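Local structure of hydrazine synthase alpha subunit (Candidatus Kuenenia stuttgartiensis, 5C2V) at residues D[656-661]-D[668-673]; D[644-649]-D[684-689]; D[717-720]-D[726-729]. The protein catalyses the condensation of hydroxylamine with ammonia to hydrazine, the second half-reaction of the hydrazine synthase complex, and carries two c-type haems. All blocks are in the same frame, centred on the assembly; numbering follows the deposited sequence.

In the fold
All three contacts lie in the C-terminal cytochrome c-like domain, which holds the bis-histidine haem, on the same side of the chain's centre. Contacts 1 and 2 have centres 12 Å apart and share helix 646-657: contact 2 engages its first turn, contact 1 its end and the haem-binding loop. Contact 1 is nested within the loop that contact 2 closes, and the two touch where 669-673 packs on helix 687-692. Contact 3, at helix 717-722, follows later in the chain, with its centre about 21 Å from that of contact 1 and no direct touch. Contacts 1 and 2 join the haem-binding turn to helices 646-657 and 687-692; contact 3 packs a separate helix and loop.

Contact 1: residues D[656-661]-D[668-673]; sequences AKCAMC and PNLGGG. With HEC (heme c), chain B.
With chi1 of -62° in Cys-658 and -55° in Leu-670, SG of the cysteine and CG of the leucine each lie anti to their own carbonyl carbon. Cys-658 thereby presents SG to the haem while its CB faces Leu-670, whose nearly straight chi2 (-179°) carries CD1 up to it. The site is the CXXCH haem-binding motif of c-type cytochromes, here Cys-Ala-Met-Cys-His, following directly on helix 646-657. Cysteine suits both places because its thiol forms the thioether to the haem: SG of Cys-658 is bonded to haem CAB at 1.8 Å and SG of Cys-661 to haem CAC at 1.9 Å. Between them the backbone turns tightly, N of Cys-661 bonding to O of Cys-658 at 3.1 Å. Met-660 points away from 668-673, and its CG lies alongside the haem methyl CMC.

The loop 668-673 meets the turn through apolar contact. CD1 of Leu-670 packs on CB of Cys-658 at 3.6 Å, an apolar side chain suited to a buried place beside the porphyrin; the leucine also touches His-662, an axial ligand of the iron. Pro-668, after a cis peptide, gives its carbonyl to ND1 of His-662, as a proline does in other cytochromes c, which probably fixes the turn of the imidazole about the iron-nitrogen bond. The short side chain of Ala-659 lets the two backbones approach, with CA of Ala-659 and CA of Gly-671 4.7 Å apart. Its methyl CB rests 3.8 Å from O of Leu-670 and 3.9 Å from CA of Gly-671.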
loop_
_atom_site.group_PDB
_atom_site.type_symbol
_atom_site.label_atom_id
_atom_site.label_comp_id
_atom_site.label_asym_id
_atom_site.label_seq_id
_atom_site.Cartn_x
_atom_site.Cartn_y
_atom_site.Cartn_z
ATOM N N ALA D 656 -7.294 24.583 32.676
ATOM C CA ALA D 656 -8.467 25.009 33.427
ATOM C C ALA D 656 -9.471 23.883 33.684
ATOM O O ALA D 656 -9.875 23.658 34.823
ATOM C CB ALA D 656 -9.156 26.161 32.702
ATOM N N LYS D 657 -9.882 23.188 32.625
ATOM C CA LYS D 657 -10.973 22.214 32.729
ATOM C C LYS D 657 -10.571 20.739 32.849
ATOM O O LYS D 657 -11.435 19.879 33.020
ATOM C CB LYS D 657 -11.896 22.359 31.520
ATOM C CG LYS D 657 -12.377 23.774 31.266
ATOM C CD LYS D 657 -13.195 24.298 32.430
ATOM C CE LYS D 657 -13.851 25.621 32.077
ATOM N NZ LYS D 657 -14.685 25.505 30.849
ATOM N N CYS D 658 -9.280 20.438 32.768
ATOM C CA CYS D 658 -8.851 19.050 32.576
ATOM C C CYS D 658 -7.824 18.565 33.598
ATOM O O CYS D 658 -8.065 17.588 34.308
ATOM C CB CYS D 658 -8.296 18.861 31.163
ATOM S SG CYS D 658 -9.492 19.175 29.846
ATOM N N ALA D 659 -6.680 19.242 33.650
ATOM C CA ALA D 659 -5.493 18.775 34.371
ATOM C C ALA D 659 -5.744 18.371 35.825
ATOM O O ALA D 659 -4.947 17.635 36.410
ATOM C CB ALA D 659 -4.411 19.847 34.319
ATOM N N MET D 660 -6.834 18.861 36.411
ATOM C CA MET D 660 -7.173 18.526 37.790
ATOM C C MET D 660 -7.331 17.015 38.004
ATOM O O MET D 660 -6.775 16.463 38.955
ATOM C CB MET D 660 -8.448 19.265 38.221
ATOM C CG MET D 660 -9.683 18.977 37.376
ATOM S SD MET D 660 -11.098 20.007 37.810
ATOM C CE MET D 660 -10.514 21.617 37.286
ATOM N N CYS D 661 -8.084 16.350 37.132
ATOM C CA CYS D 661 -8.290 14.911 37.261
ATOM C C CYS D 661 -7.330 14.082 36.414
ATOM O O CYS D 661 -7.297 12.858 36.535
ATOM C CB CYS D 661 -9.729 14.544 36.894
ATOM S SG CYS D 661 -10.995 15.234 37.978
ATOM N N PRO D 668 -5.202 10.267 29.711
ATOM C CA PRO D 668 -3.914 10.855 29.328
ATOM C C PRO D 668 -3.442 11.887 30.348
ATOM O O PRO D 668 -4.269 12.427 31.081
ATOM C CB PRO D 668 -4.219 11.513 27.983
ATOM C CG PRO D 668 -5.653 11.896 28.091
ATOM C CD PRO D 668 -6.313 10.813 28.908
ATOM N N ASN D 669 -2.142 12.164 30.394
ATOM C CA ASN D 669 -1.628 13.081 31.400
ATOM C C ASN D 669 -1.607 14.497 30.846
ATOM O O ASN D 669 -0.782 14.840 29.998
ATOM C CB ASN D 669 -0.228 12.648 31.846
ATOM C CG ASN D 669 0.345 13.537 32.933
ATOM O OD1 ASN D 669 -0.379 14.290 33.584
ATOM N ND2 ASN D 669 1.654 13.447 33.138
ATOM N N LEU D 670 -2.532 15.314 31.339
ATOM C CA LEU D 670 -2.731 16.667 30.835
ATOM C C LEU D 670 -2.097 17.743 31.715
ATOM O O LEU D 670 -2.189 18.932 31.412
ATOM C CB LEU D 670 -4.226 16.931 30.659
ATOM C CG LEU D 670 -4.917 15.894 29.767
ATOM C CD1 LEU D 670 -6.395 16.199 29.596
ATOM C CD2 LEU D 670 -4.223 15.801 28.414
ATOM N N GLY D 671 -1.468 17.327 32.808
ATOM C CA GLY D 671 -0.879 18.267 33.746
ATOM C C GLY D 671 0.500 18.739 33.328
ATOM O O GLY D 671 1.011 18.340 32.282
ATOM N N GLY D 672 1.101 19.599 34.144
ATOM C CA GLY D 672 2.452 20.067 33.895
ATOM C C GLY D 672 2.529 21.421 33.215
ATOM O O GLY D 672 3.606 22.009 33.110
ATOM N N GLY D 673 1.387 21.918 32.752
ATOM C CA GLY D 673 1.336 23.204 32.080
ATOM C C GLY D 673 2.077 23.209 30.756
ATOM O O GLY D 673 2.088 22.211 30.037
HETATM FE FE HEC B . -11.176 12.829 31.661
HETATM C CHA HEC B . -11.098 9.467 30.976
HETATM C CHB HEC B . -10.134 13.516 28.465
HETATM C CHC HEC B . -11.361 16.224 32.302
HETATM C CHD HEC B . -11.980 12.207 34.947
HETATM N NA HEC B . -10.666 11.704 30.039
HETATM C C1A HEC B . -10.781 10.329 29.949
HETATM C C2A HEC B . -10.508 9.950 28.577
HETATM C C3A HEC B . -10.242 11.061 27.883
HETATM C C4A HEC B . -10.335 12.191 28.787
HETATM C CMA HEC B . -9.897 11.131 26.380
HETATM C CAA HEC B . -10.523 8.512 28.014
HETATM C CBA HEC B . -9.144 7.881 28.179
HETATM C CGA HEC B . -9.121 6.536 27.500
HETATM O O1A HEC B . -8.017 6.077 27.105
HETATM O O2A HEC B . -10.209 5.924 27.342
HETATM N NB HEC B . -10.760 14.550 30.602
HETATM C C1B HEC B . -10.454 14.599 29.256
HETATM C C2B HEC B . -10.532 15.983 28.830
HETATM C C3B HEC B . -10.862 16.728 29.893
HETATM C C4B HEC B . -11.019 15.841 31.025
HETATM C CMB HEC B . -10.256 16.496 27.400
HETATM C CAB HEC B . -11.068 18.260 29.936
HETATM C CBB HEC B . -12.376 18.638 29.208
HETATM N NC HEC B . -11.596 13.997 33.310
HETATM C C1C HEC B . -11.610 15.377 33.358
HETATM C C2C HEC B . -12.053 15.782 34.676
HETATM C C3C HEC B . -12.104 14.681 35.438
HETATM C C4C HEC B . -11.898 13.531 34.574
HETATM C CMC HEC B . -12.045 17.244 35.176
HETATM C CAC HEC B . -12.457 14.616 36.945
HETATM C CBC HEC B . -13.911 15.077 37.196
HETATM N ND HEC B . -11.478 11.085 32.792
HETATM C C1D HEC B . -11.841 11.098 34.138
HETATM C C2D HEC B . -12.052 9.735 34.568
HETATM C C3D HEC B . -11.791 8.856 33.337
HETATM C C4D HEC B . -11.431 9.788 32.278
HETATM C CMD HEC B . -12.469 9.262 35.978
HETATM C CAD HEC B . -11.886 7.307 33.323
HETATM C CBD HEC B . -12.475 6.707 32.045
HETATM C CGD HEC B . -13.829 7.284 31.720
HETATM O O1D HEC B . -14.234 7.207 30.532
HETATM O O2D HEC B . -14.504 7.819 32.636
#

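Contact 2: residues D[644-649]-D[684-689]; sequences VDFRRD and AYSRAY
The capped first turn of helix 646-657 of the cytochrome c-like domain meets the start of helix 687-692 through Phe-646 and Tyr-689. CG of each is anti to its backbone N (chi1 -175° and -172°), which turns the rings toward each other. The edge of Tyr-689 is turned to the face of Phe-646, placing CD2 over its centre; the centroids are 5.1 Å apart and the planes inclined at 74°. CE2 of Phe-646 meets CB of Tyr-689 at 3.6 Å, while CB of Ala-688 and OG of Ser-686 lie near the phenyl edge. The small methyl of Ala-688 lets the backbone of helix 687-692 come close to the ring. OG of Ser-686 is hydrogen-bonded to OE1 of Gln-651, and OH of Tyr-689 to N of Gly-497 and O of Ala-765.

Asp-645, the N-cap, accepts weak bonds from N of Arg-647 and N of Arg-648. Its carboxylate is also gripped side-on by Arg-647, NE to OD1 at 2.8 Å and NH2 to OD2 at 2.7 Å. NH1 of Arg-647 bridges to Asp-768 and Asp-774 of a calcium site. Edge-to-face pairs of this kind are common where helices pack in a buried core, here in the haem domain.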
loop_
_atom_site.group_PDB
_atom_site.type_symbol
_atom_site.label_atom_id
_atom_site.label_comp_id
_atom_site.label_asym_id
_atom_site.label_seq_id
_atom_site.Cartn_x
_atom_site.Cartn_y
_atom_site.Cartn_z
ATOM N N VAL D 644 -5.383 28.244 14.935
ATOM C CA VAL D 644 -5.444 27.673 16.275
ATOM C C VAL D 644 -4.069 27.181 16.712
ATOM O O VAL D 644 -3.508 26.261 16.115
ATOM C CB VAL D 644 -6.450 26.511 16.356
ATOM C CG1 VAL D 644 -6.521 25.976 17.777
ATOM C CG2 VAL D 644 -7.823 26.966 15.890
ATOM N N ASP D 645 -3.529 27.805 17.753
ATOM C CA ASP D 645 -2.224 27.434 18.288
ATOM C C ASP D 645 -2.393 26.713 19.622
ATOM O O ASP D 645 -3.119 27.183 20.498
ATOM C CB ASP D 645 -1.342 28.673 18.453
ATOM C CG ASP D 645 0.092 28.327 18.800
ATOM O OD1 ASP D 645 0.396 28.184 20.004
ATOM O OD2 ASP D 645 0.916 28.205 17.870
ATOM N N PHE D 646 -1.722 25.575 19.773
ATOM C CA PHE D 646 -1.900 24.728 20.950
ATOM C C PHE D 646 -1.497 25.423 22.248
ATOM O O PHE D 646 -2.139 25.244 23.281
ATOM C CB PHE D 646 -1.106 23.429 20.796
ATOM C CG PHE D 646 -1.325 22.451 21.915
ATOM C CD1 PHE D 646 -2.433 21.621 21.917
ATOM C CD2 PHE D 646 -0.424 22.360 22.964
ATOM C CE1 PHE D 646 -2.641 20.720 22.944
ATOM C CE2 PHE D 646 -0.626 21.461 23.994
ATOM C CZ PHE D 646 -1.736 20.640 23.984
ATOM N N ARG D 647 -0.433 26.215 22.189
ATOM C CA ARG D 647 0.087 26.886 23.374
ATOM C C ARG D 647 -0.802 28.049 23.803
ATOM O O ARG D 647 -1.057 28.245 24.991
ATOM C CB ARG D 647 1.507 27.384 23.115
ATOM C CG ARG D 647 2.425 26.326 22.535
ATOM C CD ARG D 647 3.560 26.956 21.753
ATOM N NE ARG D 647 3.074 27.680 20.585
ATOM C CZ ARG D 647 3.850 28.374 19.760
ATOM N NH1 ARG D 647 5.158 28.441 19.976
ATOM N NH2 ARG D 647 3.319 29.002 18.721
ATOM N N ARG D 648 -1.263 28.820 22.824
ATOM C CA ARG D 648 -2.071 30.005 23.086
ATOM C C ARG D 648 -3.540 29.681 23.357
ATOM O O ARG D 648 -4.186 30.333 24.178
ATOM C CB ARG D 648 -1.969 30.972 21.905
ATOM C CG ARG D 648 -2.624 32.321 22.140
ATOM C CD ARG D 648 -3.444 32.739 20.934
ATOM N NE ARG D 648 -2.668 32.695 19.699
ATOM C CZ ARG D 648 -3.204 32.680 18.483
ATOM N NH1 ARG D 648 -4.521 32.699 18.336
ATOM N NH2 ARG D 648 -2.422 32.639 17.412
ATOM N N ASP D 649 -4.061 28.671 22.669
ATOM C CA ASP D 649 -5.498 28.407 22.669
ATOM C C ASP D 649 -5.898 27.173 23.485
ATOM O O ASP D 649 -6.632 27.285 24.466
ATOM C CB ASP D 649 -5.998 28.261 21.229
ATOM C CG ASP D 649 -5.765 29.514 20.401
ATOM O OD1 ASP D 649 -5.907 30.626 20.953
ATOM O OD2 ASP D 649 -5.433 29.390 19.203
ATOM N N ALA D 684 10.551 19.741 23.051
ATOM C CA ALA D 684 9.799 20.527 22.080
ATOM C C ALA D 684 8.473 20.986 22.663
ATOM O O ALA D 684 8.221 22.185 22.796
ATOM C CB ALA D 684 9.567 19.724 20.809
ATOM N N TYR D 685 7.637 20.013 23.015
ATOM C CA TYR D 685 6.266 20.262 23.437
ATOM C C TYR D 685 6.045 19.965 24.914
ATOM O O TYR D 685 6.946 19.490 25.603
ATOM C CB TYR D 685 5.307 19.412 22.603
ATOM C CG TYR D 685 5.761 19.244 21.179
ATOM C CD1 TYR D 685 5.612 20.279 20.275
ATOM C CD2 TYR D 685 6.302 18.043 20.725
ATOM C CE1 TYR D 685 6.015 20.147 18.972
ATOM C CE2 TYR D 685 6.703 17.901 19.413
ATOM C CZ TYR D 685 6.556 18.958 18.544
ATOM O OH TYR D 685 6.952 18.825 17.236
ATOM N N SER D 686 4.830 20.224 25.386
ATOM C CA SER D 686 4.490 20.008 26.785
ATOM C C SER D 686 4.014 18.579 27.028
ATOM O O SER D 686 4.035 17.741 26.125
ATOM C CB SER D 686 3.419 21.003 27.237
ATOM O OG SER D 686 2.231 20.860 26.478
ATOM N N ARG D 687 3.584 18.312 28.257
ATOM C CA ARG D 687 3.113 16.986 28.638
ATOM C C ARG D 687 1.794 16.636 27.954
ATOM O O ARG D 687 1.618 15.521 27.460
ATOM C CB ARG D 687 2.956 16.896 30.158
ATOM C CG ARG D 687 2.337 15.596 30.645
ATOM C CD ARG D 687 3.158 14.398 30.203
ATOM N NE ARG D 687 4.496 14.410 30.784
ATOM C CZ ARG D 687 5.484 13.610 30.395
ATOM N NH1 ARG D 687 5.285 12.736 29.418
ATOM N NH2 ARG D 687 6.671 13.686 30.981
ATOM N N ALA D 688 0.872 17.594 27.931
ATOM C CA ALA D 688 -0.449 17.376 27.351
ATOM C C ALA D 688 -0.368 17.075 25.858
ATOM O O ALA D 688 -1.065 16.191 25.356
ATOM C CB ALA D 688 -1.339 18.584 27.601
ATOM N N TYR D 689 0.489 17.807 25.152
ATOM C CA TYR D 689 0.653 17.609 23.717
ATOM C C TYR D 689 1.262 16.243 23.424
ATOM O O TYR D 689 0.809 15.533 22.526
ATOM C CB TYR D 689 1.524 18.712 23.110
ATOM C CG TYR D 689 1.577 18.676 21.598
ATOM C CD1 TYR D 689 2.579 17.981 20.931
ATOM C CD2 TYR D 689 0.621 19.335 20.836
ATOM C CE1 TYR D 689 2.629 17.945 19.550
ATOM C CE2 TYR D 689 0.663 19.305 19.455
ATOM C CZ TYR D 689 1.667 18.609 18.817
ATOM O OH TYR D 689 1.711 18.578 17.442
#

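Contact 3: residues D[717-720]-D[726-729]; sequences LLVW and ELSA
Trp-720 and the backbone at Glu-726 and Leu-727 make the tight half of this contact, the loop lying flat over one face of the indole. CA of Glu-726 stands 3.8 Å from the centroid of the six-membered ring and 17° off its normal, a CH-pi contact, and CB of Glu-726 touches CZ3 of Trp-720 at 3.4 Å. N of Leu-727 sits over the same face, 3.7 Å from CE2 of Trp-720. The broad indole face suits the place because CA of Glu-726 and N of Leu-727 both lie over it. Two torsions set the ring: chi1 of -84° puts CG anti to the carbonyl carbon, and chi2 of 49° turns the face to the loop.

Structurally, the chain leaves helix 717-722 and folds back over it within the cytochrome c-like domain; on the same helix Leu-718 touches the haem. CD1 of Leu-727 crosses to CG1 of Val-719 at 3.6 Å, a branched apolar pair meeting at about a right angle. Ser-728 brings OG near the indole plane, 3.6 Å from CZ2 of Trp-720, but the hydroxyl bonds to OD1 of Asn-715, while NE1 of Trp-720 bonds to O of Ile-714; both buried polar groups are thus satisfied. The looser side is the glutamate beyond CB: its end leads away from helix 717-722, and the residue is exposed, as befits a charged carboxylate.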
loop_
_atom_site.group_PDB
_atom_site.type_symbol
_atom_site.label_atom_id
_atom_site.label_comp_id
_atom_site.label_asym_id
_atom_site.label_seq_id
_atom_site.Cartn_x
_atom_site.Cartn_y
_atom_site.Cartn_z
ATOM N N LEU D 717 -10.753 9.843 19.143
ATOM C CA LEU D 717 -11.317 9.326 20.387
ATOM C C LEU D 717 -11.580 10.449 21.386
ATOM O O LEU D 717 -12.571 10.420 22.118
ATOM C CB LEU D 717 -10.381 8.276 20.998
ATOM C CG LEU D 717 -10.899 7.389 22.136
ATOM C CD1 LEU D 717 -10.212 6.035 22.095
ATOM C CD2 LEU D 717 -10.690 8.037 23.498
ATOM N N LEU D 718 -10.683 11.430 21.413
ATOM C CA LEU D 718 -10.832 12.588 22.287
ATOM C C LEU D 718 -12.146 13.309 22.016
ATOM O O LEU D 718 -12.883 13.650 22.942
ATOM C CB LEU D 718 -9.659 13.552 22.104
ATOM C CG LEU D 718 -9.740 14.874 22.865
ATOM C CD1 LEU D 718 -9.807 14.613 24.357
ATOM C CD2 LEU D 718 -8.557 15.769 22.523
ATOM N N VAL D 719 -12.435 13.530 20.739
ATOM C CA VAL D 719 -13.660 14.205 20.333
ATOM C C VAL D 719 -14.872 13.308 20.577
ATOM O O VAL D 719 -15.940 13.785 20.964
ATOM C CB VAL D 719 -13.603 14.618 18.851
ATOM C CG1 VAL D 719 -14.857 15.374 18.456
ATOM C CG2 VAL D 719 -12.372 15.469 18.593
ATOM N N TRP D 720 -14.693 12.009 20.352
ATOM C CA TRP D 720 -15.726 11.021 20.653
ATOM C C TRP D 720 -16.164 11.118 22.109
ATOM O O TRP D 720 -17.351 11.021 22.419
ATOM C CB TRP D 720 -15.225 9.604 20.355
ATOM C CG TRP D 720 -15.368 9.183 18.921
ATOM C CD1 TRP D 720 -14.982 9.883 17.817
ATOM C CD2 TRP D 720 -15.921 7.952 18.442
ATOM N NE1 TRP D 720 -15.269 9.169 16.678
ATOM C CE2 TRP D 720 -15.845 7.979 17.035
ATOM C CE3 TRP D 720 -16.475 6.829 19.064
ATOM C CZ2 TRP D 720 -16.304 6.929 16.241
ATOM C CZ3 TRP D 720 -16.929 5.788 18.275
ATOM C CH2 TRP D 720 -16.841 5.846 16.879
ATOM N N GLU D 726 -20.817 8.187 19.287
ATOM C CA GLU D 726 -20.024 7.661 18.183
ATOM C C GLU D 726 -20.288 8.509 16.939
ATOM O O GLU D 726 -21.366 8.477 16.346
ATOM C CB GLU D 726 -20.320 6.170 17.939
ATOM C CG GLU D 726 -21.770 5.791 17.665
ATOM C CD GLU D 726 -21.931 4.304 17.386
ATOM O OE1 GLU D 726 -21.256 3.796 16.465
ATOM O OE2 GLU D 726 -22.735 3.646 18.080
ATOM N N LEU D 727 -19.278 9.287 16.570
ATOM C CA LEU D 727 -19.419 10.320 15.554
ATOM C C LEU D 727 -19.283 9.805 14.122
ATOM O O LEU D 727 -20.002 10.249 13.228
ATOM C CB LEU D 727 -18.403 11.430 15.817
ATOM C CG LEU D 727 -18.611 12.117 17.169
ATOM C CD1 LEU D 727 -17.507 13.116 17.453
ATOM C CD2 LEU D 727 -19.974 12.792 17.220
ATOM N N SER D 728 -18.360 8.874 13.905
ATOM C CA SER D 728 -18.089 8.389 12.556
ATOM C C SER D 728 -18.233 6.876 12.438
ATOM O O SER D 728 -18.551 6.191 13.410
ATOM C CB SER D 728 -16.685 8.806 12.117
ATOM O OG SER D 728 -15.695 8.138 12.877
ATOM N N ALA D 729 -17.996 6.364 11.234
ATOM C CA ALA D 729 -18.087 4.935 10.972
ATOM C C ALA D 729 -16.731 4.263 11.156
ATOM O O ALA D 729 -16.586 3.063 10.924
ATOM C CB ALA D 729 -18.618 4.683 9.569
#